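Local coordinates for protein dihydroorotase (Saccharomyces cerevisiae, PDB 6L0B) that catalyses the zinc-dependent interconversion of N-carbamoyl-L-aspartate and dihydroorotate, the third step of de novo pyrimidine biosynthesis, at residues 15-20 and 38-43; 22-27 and 340-345; 103-108 and 135-140; 259-264 and 276-281. All coordinates share one frame; numbering follows the deposited sequence.

Interactions 1, 3 and 4 surround the bound 5-fluorouracil and all three touch it. Interaction 1 joins the ends of strands 11-15 and 37-40 of the parallel sheet and reaches one zinc ion. Interaction 3 sets a loop, 103-108, against the end of strand 133-136 and reaches the other zinc. Interaction 4 lies in the long loop after strand 253-255. Its centre is about 11 Å from that of interaction 1 and about 17 Å from that of interaction 3. Interaction 2 joins helix 20-26 to a late turn and closes a chain loop that encloses interactions 3 and 4. It touches interactions 1 and 4 away from the ligand. Interactions 1, 3 and 4 thus bring segments distant in sequence to one metal pocket.

Interaction 1. Residues 15-20 and 38-43. With ZN (zinc ion), chain E; URF (5-fluorouracil), chain G.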
loop_
_atom_site.group_PDB
_atom_site.type_symbol
_atom_site.label_atom_id
_atom_site.label_comp_id
_atom_site.label_asym_id
_atom_site.label_seq_id
_atom_site.Cartn_x
_atom_site.Cartn_y
_atom_site.Cartn_z
ATOM N N VAL A 15 -18.311 3.095 -14.936
ATOM C CA VAL A 15 -17.388 3.552 -15.960
ATOM C C VAL A 15 -17.012 4.997 -15.667
ATOM O O VAL A 15 -17.853 5.783 -15.218
ATOM C CB VAL A 15 -18.009 3.422 -17.367
ATOM C CG1 VAL A 15 -17.056 3.969 -18.412
ATOM C CG2 VAL A 15 -18.379 1.972 -17.686
ATOM N N HIS A 16 -15.733 5.325 -15.840
ATOM C CA HIS A 16 -15.260 6.704 -15.878
ATOM C C HIS A 16 -14.583 6.970 -17.221
ATOM O O HIS A 16 -13.710 6.195 -17.624
ATOM C CB HIS A 16 -14.288 7.011 -14.714
ATOM C CG HIS A 16 -14.829 6.688 -13.354
ATOM N ND1 HIS A 16 -15.023 7.649 -12.387
ATOM C CD2 HIS A 16 -15.187 5.511 -12.790
ATOM C CE1 HIS A 16 -15.521 7.085 -11.300
ATOM N NE2 HIS A 16 -15.628 5.787 -11.517
ATOM N N VAL A 17 -14.947 8.075 -17.892
ATOM C CA VAL A 17 -14.402 8.409 -19.209
ATOM C C VAL A 17 -13.840 9.820 -19.276
ATOM O O VAL A 17 -13.380 10.234 -20.341
ATOM C CB VAL A 17 -15.411 8.205 -20.364
ATOM C CG1 VAL A 17 -15.869 6.754 -20.465
ATOM C CG2 VAL A 17 -16.570 9.179 -20.237
ATOM N N ARG A 18 -13.910 10.589 -18.196
ATOM C CA ARG A 18 -13.285 11.920 -18.109
ATOM C C ARG A 18 -13.869 12.839 -19.189
ATOM O O ARG A 18 -15.030 12.699 -19.596
ATOM C CB ARG A 18 -11.757 11.804 -18.159
ATOM C CG ARG A 18 -11.136 10.638 -17.369
ATOM C CD ARG A 18 -11.244 10.792 -15.842
ATOM N NE ARG A 18 -10.473 9.782 -15.095
ATOM C CZ ARG A 18 -10.776 9.269 -13.884
ATOM N NH1 ARG A 18 -11.873 9.626 -13.186
ATOM N NH2 ARG A 18 -9.968 8.353 -13.366
ATOM N N GLU A 19 -13.081 13.830 -19.592
ATOM C CA GLU A 19 -13.443 14.802 -20.609
ATOM C C GLU A 19 -12.288 14.978 -21.587
ATOM O O GLU A 19 -11.328 14.197 -21.562
ATOM C CB GLU A 19 -13.821 16.128 -19.956
ATOM C CG GLU A 19 -15.188 16.116 -19.305
ATOM C CD GLU A 19 -15.551 17.456 -18.669
ATOM O OE1 GLU A 19 -14.915 17.828 -17.651
ATOM O OE2 GLU A 19 -16.473 18.136 -19.187
ATOM N N GLY A 20 -12.409 15.937 -22.501
ATOM C CA GLY A 20 -11.283 16.391 -23.302
ATOM C C GLY A 20 -10.613 15.267 -24.064
ATOM O O GLY A 20 -11.245 14.279 -24.459
ATOM N N ALA A 38 -22.993 0.975 -20.759
ATOM C CA ALA A 38 -22.050 1.524 -19.798
ATOM C C ALA A 38 -22.741 2.574 -18.956
ATOM O O ALA A 38 -23.302 3.529 -19.506
ATOM C CB ALA A 38 -20.852 2.159 -20.511
ATOM N N TYR A 39 -22.619 2.454 -17.636
ATOM C CA TYR A 39 -23.128 3.459 -16.700
ATOM C C TYR A 39 -22.033 4.492 -16.427
ATOM O O TYR A 39 -21.000 4.153 -15.848
ATOM C CB TYR A 39 -23.575 2.780 -15.403
ATOM C CG TYR A 39 -24.175 3.704 -14.393
ATOM C CD1 TYR A 39 -25.435 4.244 -14.591
ATOM C CD2 TYR A 39 -23.498 4.036 -13.221
ATOM C CE1 TYR A 39 -26.013 5.094 -13.658
ATOM C CE2 TYR A 39 -24.068 4.883 -12.271
ATOM C CZ TYR A 39 -25.329 5.408 -12.496
ATOM O OH TYR A 39 -25.916 6.246 -11.567
ATOM N N ILE A 40 -22.255 5.748 -16.830
ATOM C CA ILE A 40 -21.204 6.772 -16.780
ATOM C C ILE A 40 -21.233 7.489 -15.430
ATOM O O ILE A 40 -22.304 7.835 -14.920
ATOM C CB ILE A 40 -21.337 7.770 -17.949
ATOM C CG1 ILE A 40 -21.410 7.018 -19.274
ATOM C CG2 ILE A 40 -20.133 8.736 -18.003
ATOM C CD1 ILE A 40 -20.228 6.128 -19.513
ATOM N N MET A 41 -20.061 7.693 -14.842
ATOM C CA MET A 41 -19.927 8.262 -13.505
ATOM C C MET A 41 -19.731 9.783 -13.539
ATOM O O MET A 41 -19.312 10.341 -14.564
ATOM C CB MET A 41 -18.769 7.591 -12.766
ATOM C CG MET A 41 -19.131 6.203 -12.198
ATOM S SD MET A 41 -20.571 6.164 -11.082
ATOM C CE MET A 41 -20.670 4.384 -10.745
ATOM N N PRO A 42 -20.098 10.500 -12.472
ATOM C CA PRO A 42 -20.187 11.972 -12.540
ATOM C C PRO A 42 -19.015 12.771 -11.962
ATOM O O PRO A 42 -19.126 14.004 -11.903
ATOM C CB PRO A 42 -21.439 12.236 -11.693
ATOM C CG PRO A 42 -21.326 11.174 -10.565
ATOM C CD PRO A 42 -20.575 9.991 -11.165
ATOM N N ASN A 43 -17.918 12.138 -11.538
ATOM C CA ASN A 43 -16.866 12.832 -10.796
ATOM C C ASN A 43 -15.892 13.544 -11.741
ATOM O O ASN A 43 -14.692 13.265 -11.802
ATOM C CB ASN A 43 -16.148 11.850 -9.884
ATOM C CG ASN A 43 -15.377 10.810 -10.663
ATOM O OD1 ASN A 43 -15.698 10.554 -11.832
ATOM N ND2 ASN A 43 -14.344 10.234 -10.047
HETATM ZN ZN ZN E . -15.366 4.736 -9.686
HETATM N N1 URF G . -11.174 5.698 -8.017
HETATM C C2 URF G . -12.634 5.938 -8.136
HETATM N N3 URF G . -13.065 6.950 -9.147
HETATM C C4 URF G . -12.082 7.651 -9.970
HETATM C C5 URF G . -10.644 7.406 -9.824
HETATM C C6 URF G . -10.232 6.434 -8.843
HETATM O O2 URF G . -13.427 5.347 -7.448
HETATM O O4 URF G . -12.355 8.447 -10.799
HETATM F F5 URF G . -9.796 8.149 -10.632
#
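His16 and Asn43 meet at about a right angle, with imidazole and amide planes 69° apart. ND1 of His16 donates to OD1 of Asn43 at 3.0 Å. The bond is bent, and the donor is tilted out of the carbonyl plane. NE2 of His16 binds a zinc ion at 2.1 Å. Both nitrogens are therefore engaged, which fixes the rotation of the ring. Met41 packs on one face of this ring in a CH-pi contact. Its CB lies 3.7 Å from the centroid of the His16 ring, close to the normal, and a bend further along the chain takes SD off obliquely. C4 of 5-fluorouracil lies over the opposite face.

Asn43 holds CG between its backbone N and carbonyl carbon (chi1 66°), which turns the amide toward His16 and the ligand. ND2 of Asn43 donates to O4 of 5-fluorouracil at 2.8 Å. Arg18 starts out away from the 38-43 segment, but its chain folds back. NH1 of Arg18 donates to the same O4 of 5-fluorouracil at 2.7 Å in an almost straight bond (177°). Two donors thus grip one ligand oxygen. Arg18 NE is held by the carbonyl of Pro261.

The backbones pair in parallel at Val15 and Ile40. Val15 N bonds to Tyr39 O at 3.0 Å, and Met41 N to Val15 O at 2.9 Å. On the helix 51-64 side, CD1 of Ile40 packs on CG1 of Val15 at 4.0 Å. His14 and Asp258 also bind the zinc. His14 and His16 form the His-X-His motif at the end of the first barrel strand, a hallmark of the metallo-dependent hydrolases.

Interaction 2. Residues 22-27 and 340-345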
loop_
_atom_site.group_PDB
_atom_site.type_symbol
_atom_site.label_atom_id
_atom_site.label_comp_id
_atom_site.label_asym_id
_atom_site.label_seq_id
_atom_site.Cartn_x
_atom_site.Cartn_y
_atom_site.Cartn_z
ATOM N N MET A 22 -8.680 12.920 -23.046
ATOM C CA MET A 22 -8.816 11.617 -22.401
ATOM C C MET A 22 -10.093 10.930 -22.860
ATOM O O MET A 22 -10.078 9.765 -23.286
ATOM C CB MET A 22 -8.800 11.785 -20.875
ATOM C CG MET A 22 -8.827 10.468 -20.091
ATOM S SD MET A 22 -7.391 9.401 -20.442
ATOM C CE MET A 22 -6.045 10.271 -19.631
ATOM N N CYS A 23 -11.188 11.698 -22.837
ATOM C CA CYS A 23 -12.526 11.213 -23.267
ATOM C C CYS A 23 -12.448 10.693 -24.707
ATOM O O CYS A 23 -12.876 9.544 -24.936
ATOM C CB CYS A 23 -13.559 12.330 -23.182
ATOM S SG CYS A 23 -15.269 11.731 -23.181
ATOM N N GLU A 24 -11.928 11.502 -25.640
ATOM C CA GLU A 24 -11.840 11.052 -27.026
ATOM C C GLU A 24 -11.045 9.754 -27.128
ATOM O O GLU A 24 -11.298 8.925 -28.012
ATOM C CB GLU A 24 -11.169 12.114 -27.888
ATOM C CG GLU A 24 -11.924 13.404 -28.075
ATOM C CD GLU A 24 -10.994 14.470 -28.601
ATOM O OE1 GLU A 24 -10.284 14.173 -29.590
ATOM O OE2 GLU A 24 -10.936 15.574 -28.010
ATOM N N LEU A 25 -10.077 9.574 -26.230
ATOM C CA LEU A 25 -9.291 8.347 -26.195
ATOM C C LEU A 25 -10.102 7.188 -25.635
ATOM O O LEU A 25 -10.010 6.060 -26.139
ATOM C CB LEU A 25 -8.024 8.564 -25.367
ATOM C CG LEU A 25 -7.060 7.371 -25.277
ATOM C CD1 LEU A 25 -6.965 6.575 -26.564
ATOM C CD2 LEU A 25 -5.684 7.802 -24.850
ATOM N N VAL A 26 -10.874 7.435 -24.578
ATOM C CA VAL A 26 -11.358 6.341 -23.752
ATOM C C VAL A 26 -12.731 5.848 -24.184
ATOM O O VAL A 26 -12.962 4.637 -24.255
ATOM C CB VAL A 26 -11.341 6.824 -22.287
ATOM C CG1 VAL A 26 -12.396 6.112 -21.435
ATOM C CG2 VAL A 26 -9.927 6.678 -21.723
ATOM N N THR A 27 -13.626 6.764 -24.536
ATOM C CA THR A 27 -15.002 6.385 -24.857
ATOM C C THR A 27 -15.142 5.320 -25.948
ATOM O O THR A 27 -15.952 4.394 -25.761
ATOM C CB THR A 27 -15.793 7.648 -25.192
ATOM O OG1 THR A 27 -15.429 8.695 -24.283
ATOM C CG2 THR A 27 -17.235 7.369 -25.017
ATOM N N ASP A 340 -2.801 8.128 -27.046
ATOM C CA ASP A 340 -3.566 8.852 -28.060
ATOM C C ASP A 340 -2.666 9.550 -29.081
ATOM O O ASP A 340 -3.151 10.397 -29.839
ATOM C CB ASP A 340 -4.536 9.874 -27.421
ATOM C CG ASP A 340 -3.836 11.119 -26.842
ATOM O OD1 ASP A 340 -2.599 11.118 -26.679
ATOM O OD2 ASP A 340 -4.533 12.115 -26.538
ATOM N N GLY A 341 -1.367 9.237 -29.098
ATOM C CA GLY A 341 -0.433 9.862 -30.016
ATOM C C GLY A 341 -0.224 11.349 -29.824
ATOM O O GLY A 341 0.455 11.975 -30.642
ATOM N N LYS A 342 -0.741 11.936 -28.743
ATOM C CA LYS A 342 -0.594 13.359 -28.528
ATOM C C LYS A 342 0.093 13.531 -27.154
ATOM O O LYS A 342 1.306 13.352 -27.066
ATOM C CB LYS A 342 -1.947 14.075 -28.597
ATOM C CG LYS A 342 -2.533 14.206 -29.991
ATOM C CD LYS A 342 -3.736 15.171 -30.002
ATOM C CE LYS A 342 -4.961 14.583 -29.282
ATOM N NZ LYS A 342 -6.100 15.549 -29.069
ATOM N N ASP A 343 -0.663 13.791 -26.103
ATOM C CA ASP A 343 -0.081 14.046 -24.789
ATOM C C ASP A 343 -0.368 12.960 -23.768
ATOM O O ASP A 343 0.215 12.998 -22.678
ATOM C CB ASP A 343 -0.607 15.375 -24.219
ATOM C CG ASP A 343 -0.064 16.565 -24.947
ATOM O OD1 ASP A 343 0.397 16.381 -26.095
ATOM O OD2 ASP A 343 -0.108 17.678 -24.376
ATOM N N ILE A 344 -1.209 11.980 -24.100
ATOM C CA ILE A 344 -1.817 11.084 -23.119
ATOM C C ILE A 344 -1.299 9.667 -23.332
ATOM O O ILE A 344 -1.437 9.102 -24.425
ATOM C CB ILE A 344 -3.357 11.107 -23.208
ATOM C CG1 ILE A 344 -3.970 12.296 -22.461
ATOM C CG2 ILE A 344 -3.897 9.844 -22.616
ATOM C CD1 ILE A 344 -3.698 13.636 -23.063
ATOM N N SER A 345 -0.748 9.083 -22.266
ATOM C CA SER A 345 -0.361 7.682 -22.211
ATOM C C SER A 345 -0.967 7.055 -20.959
ATOM O O SER A 345 -1.006 7.681 -19.895
ATOM C CB SER A 345 1.176 7.508 -22.188
ATOM O OG SER A 345 1.773 7.888 -23.413
#
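An Asx turn at Asp340 faces helix 20-26, with Leu25 set against the CB of the aspartate. CD2 of Leu25 comes 3.5 Å from CB of Asp340, and the two side chains cross at about a right angle. The same CD2 of Leu25 lies 3.5 Å from CG2 of Ile344, whose side chain runs past Leu25 in the opposite direction. Leu25 holds CG opposite its backbone N (chi1 -178°), which carries the end of the chain toward the turn, CD2 foremost. Met22 adds its end from one helical turn earlier. Its chain bends twice, and CE of Met22 rests 3.7 Å from CG2 of Ile344.

The turn that presents these groups joins strands 338-339 and 345-346. OD1 of Asp340 accepts two backbone donors, Lys342 N at 2.9 Å and Ile344 N at 3.1 Å. They approach from opposite faces of the carboxylate plane, which helps to hold the carboxylate in place. No hydrogen bond joins the turn to the 22-27 segment. Nearer the solvent, OE1 of Glu24 and NZ of Lys342 are 4.4 Å apart, beyond salt-bridge range. Met22 also packs on Pro261, and Ala21 of the helix touches Asp340, Lys342 and Ile344.

Interaction 3. Residues 103-108 and 135-140. With ZN (zinc ion), chain F; URF (5-fluorouracil), chain G.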
loop_
_atom_site.group_PDB
_atom_site.type_symbol
_atom_site.label_atom_id
_atom_site.label_comp_id
_atom_site.label_asym_id
_atom_site.label_seq_id
_atom_site.Cartn_x
_atom_site.Cartn_y
_atom_site.Cartn_z
ATOM N N GLY A 103 -13.246 13.085 0.206
ATOM C CA GLY A 103 -11.807 12.889 0.267
ATOM C C GLY A 103 -11.306 11.482 0.018
ATOM O O GLY A 103 -10.086 11.287 -0.086
ATOM N N VAL A 104 -12.194 10.497 -0.143
ATOM C CA VAL A 104 -11.731 9.111 -0.148
ATOM C C VAL A 104 -11.179 8.672 -1.497
ATOM O O VAL A 104 -10.474 7.658 -1.550
ATOM C CB VAL A 104 -12.847 8.131 0.271
ATOM C CG1 VAL A 104 -13.398 8.492 1.633
ATOM C CG2 VAL A 104 -13.970 8.121 -0.760
ATOM N N THR A 105 -11.449 9.403 -2.578
ATOM C CA THR A 105 -11.011 8.978 -3.905
ATOM C C THR A 105 -10.931 10.196 -4.821
ATOM O O THR A 105 -11.110 11.334 -4.378
ATOM C CB THR A 105 -11.976 7.921 -4.453
ATOM O OG1 THR A 105 -11.523 7.472 -5.732
ATOM C CG2 THR A 105 -13.376 8.518 -4.586
ATOM N N THR A 106 -10.731 9.944 -6.120
ATOM C CA THR A 106 -10.534 11.009 -7.106
ATOM C C THR A 106 -11.757 11.906 -7.204
ATOM O O THR A 106 -12.878 11.415 -7.360
ATOM C CB THR A 106 -10.285 10.414 -8.497
ATOM O OG1 THR A 106 -9.087 9.638 -8.511
ATOM C CG2 THR A 106 -10.188 11.498 -9.547
ATOM N N ASN A 107 -11.533 13.224 -7.164
ATOM C CA ASN A 107 -12.605 14.204 -7.338
ATOM C C ASN A 107 -13.760 13.938 -6.377
ATOM O O ASN A 107 -14.924 13.860 -6.778
ATOM C CB ASN A 107 -13.098 14.248 -8.790
ATOM C CG ASN A 107 -12.067 14.853 -9.742
ATOM O OD1 ASN A 107 -11.048 15.395 -9.300
ATOM N ND2 ASN A 107 -12.340 14.779 -11.052
ATOM N N SER A 108 -13.429 13.683 -5.114
ATOM C CA SER A 108 -14.419 13.451 -4.076
ATOM C C SER A 108 -14.444 14.579 -3.059
ATOM O O SER A 108 -15.225 14.526 -2.096
ATOM C CB SER A 108 -14.157 12.107 -3.381
ATOM O OG SER A 108 -13.001 12.123 -2.555
ATOM N N ASN A 135 -25.866 4.884 -6.301
ATOM C CA ASN A 135 -24.602 4.166 -6.333
ATOM C C ASN A 135 -23.715 4.687 -5.214
ATOM O O ASN A 135 -23.510 5.903 -5.094
ATOM C CB ASN A 135 -23.926 4.332 -7.691
ATOM C CG ASN A 135 -24.876 4.090 -8.845
ATOM O OD1 ASN A 135 -25.545 5.009 -9.313
ATOM N ND2 ASN A 135 -24.941 2.849 -9.314
ATOM N N LEU A 136 -23.162 3.764 -4.433
ATOM C CA LEU A 136 -22.441 4.073 -3.208
ATOM C C LEU A 136 -20.987 3.660 -3.334
ATOM O O LEU A 136 -20.693 2.472 -3.478
ATOM C CB LEU A 136 -23.056 3.333 -2.017
ATOM C CG LEU A 136 -24.480 3.700 -1.652
ATOM C CD1 LEU A 136 -24.866 2.884 -0.454
ATOM C CD2 LEU A 136 -24.585 5.197 -1.363
ATOM N N HIS A 137 -20.080 4.625 -3.185
ATOM C CA HIS A 137 -18.677 4.320 -2.895
ATOM C C HIS A 137 -18.563 4.163 -1.392
ATOM O O HIS A 137 -18.263 5.106 -0.677
ATOM C CB HIS A 137 -17.737 5.410 -3.392
ATOM C CG HIS A 137 -16.285 5.107 -3.170
ATOM N ND1 HIS A 137 -15.383 4.997 -4.209
ATOM C CD2 HIS A 137 -15.573 4.893 -2.035
ATOM C CE1 HIS A 137 -14.181 4.740 -3.728
ATOM N NE2 HIS A 137 -14.268 4.673 -2.411
ATOM N N GLY A 138 -18.743 2.941 -0.922
ATOM C CA GLY A 138 -18.841 2.683 0.497
ATOM C C GLY A 138 -17.528 2.636 1.258
ATOM O O GLY A 138 -16.945 1.571 1.476
ATOM N N GLU A 139 -17.035 3.795 1.650
ATOM C CA GLU A 139 -15.844 3.852 2.477
ATOM C C GLU A 139 -16.009 5.041 3.405
ATOM O O GLU A 139 -16.381 6.128 2.952
ATOM C CB GLU A 139 -14.561 3.982 1.635
ATOM C CG GLU A 139 -14.130 2.682 0.982
ATOM C CD GLU A 139 -12.707 2.710 0.505
ATOM O OE1 GLU A 139 -12.428 3.278 -0.586
ATOM O OE2 GLU A 139 -11.862 2.168 1.255
ATOM N N LYS A 140 -15.758 4.827 4.699
ATOM C CA LYS A 140 -15.743 5.979 5.585
ATOM C C LYS A 140 -14.428 6.736 5.415
ATOM O O LYS A 140 -13.392 6.116 5.187
ATOM C CB LYS A 140 -15.896 5.541 7.035
ATOM C CG LYS A 140 -17.252 4.991 7.354
ATOM C CD LYS A 140 -18.228 6.133 7.571
ATOM C CE LYS A 140 -19.426 5.724 8.420
ATOM N NZ LYS A 140 -19.045 5.526 9.848
HETATM ZN ZN ZN F . -15.311 4.618 -6.237
HETATM N N1 URF G . -11.174 5.698 -8.017
HETATM C C2 URF G . -12.634 5.938 -8.136
HETATM N N3 URF G . -13.065 6.950 -9.147
HETATM C C4 URF G . -12.082 7.651 -9.970
HETATM C C5 URF G . -10.644 7.406 -9.824
HETATM C C6 URF G . -10.232 6.434 -8.843
HETATM O O2 URF G . -13.427 5.347 -7.448
HETATM O O4 URF G . -12.355 8.447 -10.799
HETATM F F5 URF G . -9.796 8.149 -10.632
#
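Val104 and Thr105 pack against the ring of His137 through van der Waals contacts. CG2 of Val104 lies 3.8 Å from CD2 of His137, and the two side chains run alongside each other, pointing opposite ways. CB of Thr105 comes obliquely to CE1 of His137 at 3.9 Å. CG1 of Val104 reaches further along, to the carbonyl oxygen of Glu139 at 4.0 Å.

ND1 of His137 binds the second zinc ion at 2.1 Å, and O2 of 5-fluorouracil binds the same ion at 2.4 Å. This O2 sits at the edge of the His137 ring, near its plane. His180 is a further ligand, and its ring meets that of His137 edge-to-face. The histidine follows strand 133-136, one of the parallel strands of the TIM-barrel fold, and so places its ring at the binuclear site of the amidohydrolases.

Hydrogen bonds hold each segment. NE2 of His137 donates to OE1 of Glu139 at 2.9 Å, on the anti lone pair of the carboxylate. The pair probably makes ND1 a better zinc ligand. An inverse gamma turn centred on Gly138 separates the two residues. OG of Ser108 donates to O of Thr105 at 2.7 Å and closes the turn of the 103-108 loop.

Thr105 points OG1 away from its own backbone N (chi1 -178°), toward the ligand, where OG1 of Thr105 lies 2.9 Å from N1 of 5-fluorouracil. Replacing Thr105 by glycine would probably open a gap beside CE1 of His137 and leave N1 of the ligand without this polar neighbour. Val104 O is taken by NZ of Lys230.

Interaction 4. Residues 259-264 and 276-281; sequences SAPHPV and GVYSQS. With URF (5-fluorouracil), chain G.
Ser259 meets Ser279 and Gln280 where two parts of one loop come together, after strand 253-255 of the TIM-barrel fold. OG of Ser259 accepts two backbone donors, Ser279 N at 2.8 Å and Gln280 N at 2.7 Å. The hydroxyl lies opposite the backbone N (chi1 180°), which brings it within reach of both N-H groups. An alanine at Ser259 is likely to leave the N-H groups of Ser279 and Gln280 without their shared acceptor and weaken the hold between the two segments.

Next along, Ala260 N donates to Val277 O at 2.9 Å. The bond is straight at the hydrogen (168°), but the donor stands above the carbonyl plane. Beyond the two segments, Gly276 O accepts from Lys267 NZ. NE2 of Gln280 donates to Asp12. OH of Tyr278 and OG of Ser281 share a hydrogen bond of 2.6 Å.

Ala260 and Gly276 also line the ligand pocket. CB of Ala260 lies 3.5 Å from C5 of 5-fluorouracil, and CA of Gly276 is 3.7 Å from C6 of the same ring. On the side of helix 20-26, CB of Pro261 rests obliquely on CD1 of Tyr278 at 3.7 Å.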
loop_
_atom_site.group_PDB
_atom_site.type_symbol
_atom_site.label_atom_id
_atom_site.label_comp_id
_atom_site.label_asym_id
_atom_site.label_seq_id
_atom_site.Cartn_x
_atom_site.Cartn_y
_atom_site.Cartn_z
ATOM N N SER A 259 -13.245 1.219 -14.420
ATOM C CA SER A 259 -12.070 1.620 -15.170
ATOM C C SER A 259 -11.918 3.127 -14.978
ATOM O O SER A 259 -12.824 3.888 -15.332
ATOM C CB SER A 259 -12.213 1.203 -16.635
ATOM O OG SER A 259 -11.083 1.579 -17.400
ATOM N N ALA A 260 -10.818 3.553 -14.347
ATOM C CA ALA A 260 -10.567 4.954 -13.986
ATOM C C ALA A 260 -9.246 5.414 -14.599
ATOM O O ALA A 260 -8.176 5.279 -13.979
ATOM C CB ALA A 260 -10.551 5.128 -12.471
ATOM N N PRO A 261 -9.277 5.981 -15.807
ATOM C CA PRO A 261 -8.027 6.353 -16.487
ATOM C C PRO A 261 -7.402 7.612 -15.902
ATOM O O PRO A 261 -8.107 8.508 -15.444
ATOM C CB PRO A 261 -8.465 6.539 -17.951
ATOM C CG PRO A 261 -9.949 6.838 -17.879
ATOM C CD PRO A 261 -10.473 6.160 -16.656
ATOM N N HIS A 262 -6.061 7.622 -15.839
ATOM C CA HIS A 262 -5.216 8.780 -15.480
ATOM C C HIS A 262 -3.984 8.737 -16.371
ATOM O O HIS A 262 -3.475 7.646 -16.666
ATOM C CB HIS A 262 -4.750 8.791 -14.015
ATOM C CG HIS A 262 -5.845 8.608 -13.013
ATOM N ND1 HIS A 262 -6.318 9.650 -12.238
ATOM C CD2 HIS A 262 -6.516 7.504 -12.617
ATOM C CE1 HIS A 262 -7.268 9.202 -11.440
ATOM N NE2 HIS A 262 -7.407 7.903 -11.648
ATOM N N PRO A 263 -3.450 9.880 -16.784
ATOM C CA PRO A 263 -2.179 9.851 -17.520
ATOM C C PRO A 263 -1.082 9.269 -16.640
ATOM O O PRO A 263 -1.155 9.321 -15.411
ATOM C CB PRO A 263 -1.924 11.326 -17.867
ATOM C CG PRO A 263 -3.229 12.049 -17.622
ATOM C CD PRO A 263 -3.940 11.253 -16.551
ATOM N N VAL A 264 -0.084 8.658 -17.287
ATOM C CA VAL A 264 0.998 7.978 -16.571
ATOM C C VAL A 264 1.692 8.909 -15.573
ATOM O O VAL A 264 2.158 8.461 -14.516
ATOM C CB VAL A 264 2.019 7.380 -17.565
ATOM C CG1 VAL A 264 2.663 8.469 -18.440
ATOM C CG2 VAL A 264 3.111 6.654 -16.806
ATOM N N GLY A 276 -6.871 4.720 -9.152
ATOM C CA GLY A 276 -7.568 4.286 -10.351
ATOM C C GLY A 276 -6.849 3.303 -11.255
ATOM O O GLY A 276 -5.692 3.499 -11.655
ATOM N N VAL A 277 -7.557 2.252 -11.644
ATOM C CA VAL A 277 -7.008 1.253 -12.543
ATOM C C VAL A 277 -7.784 1.336 -13.842
ATOM O O VAL A 277 -9.021 1.304 -13.835
ATOM C CB VAL A 277 -7.097 -0.160 -11.944
ATOM C CG1 VAL A 277 -6.730 -1.173 -12.980
ATOM C CG2 VAL A 277 -6.188 -0.269 -10.733
ATOM N N TYR A 278 -7.067 1.430 -14.957
ATOM C CA TYR A 278 -7.714 1.504 -16.260
ATOM C C TYR A 278 -7.813 0.109 -16.859
ATOM O O TYR A 278 -6.786 -0.500 -17.205
ATOM C CB TYR A 278 -6.956 2.411 -17.215
ATOM C CG TYR A 278 -7.549 2.387 -18.589
ATOM C CD1 TYR A 278 -8.753 3.010 -18.846
ATOM C CD2 TYR A 278 -6.915 1.712 -19.630
ATOM C CE1 TYR A 278 -9.306 2.985 -20.105
ATOM C CE2 TYR A 278 -7.458 1.681 -20.894
ATOM C CZ TYR A 278 -8.654 2.319 -21.128
ATOM O OH TYR A 278 -9.206 2.294 -22.382
ATOM N N SER A 279 -9.053 -0.358 -17.044
ATOM C CA SER A 279 -9.318 -1.695 -17.550
ATOM C C SER A 279 -10.316 -1.721 -18.704
ATOM O O SER A 279 -10.656 -2.816 -19.169
ATOM C CB SER A 279 -9.836 -2.583 -16.416
ATOM O OG SER A 279 -11.009 -2.010 -15.869
ATOM N N GLN A 280 -10.816 -0.553 -19.094
ATOM C CA GLN A 280 -11.849 -0.509 -20.154
ATOM C C GLN A 280 -11.413 -1.308 -21.388
ATOM O O GLN A 280 -12.075 -2.267 -21.727
ATOM C CB GLN A 280 -12.162 0.941 -20.530
ATOM C CG GLN A 280 -13.571 1.141 -21.068
ATOM C CD GLN A 280 -14.623 0.924 -20.008
ATOM O OE1 GLN A 280 -14.821 1.756 -19.124
ATOM N NE2 GLN A 280 -15.308 -0.204 -20.088
ATOM N N SER A 281 -10.265 -1.057 -21.925
ATOM C CA SER A 281 -9.878 -1.565 -23.224
ATOM C C SER A 281 -9.991 -3.082 -23.340
ATOM O O SER A 281 -10.026 -3.593 -24.459
ATOM C CB SER A 281 -8.450 -1.133 -23.508
ATOM O OG SER A 281 -8.448 0.243 -23.802
HETATM N N1 URF G . -11.174 5.698 -8.017
HETATM C C2 URF G . -12.634 5.938 -8.136
HETATM N N3 URF G . -13.065 6.950 -9.147
HETATM C C4 URF G . -12.082 7.651 -9.970
HETATM C C5 URF G . -10.644 7.406 -9.824
HETATM C C6 URF G . -10.232 6.434 -8.843
HETATM O O2 URF G . -13.427 5.347 -7.448
HETATM O O4 URF G . -12.355 8.447 -10.799
HETATM F F5 URF G . -9.796 8.149 -10.632
#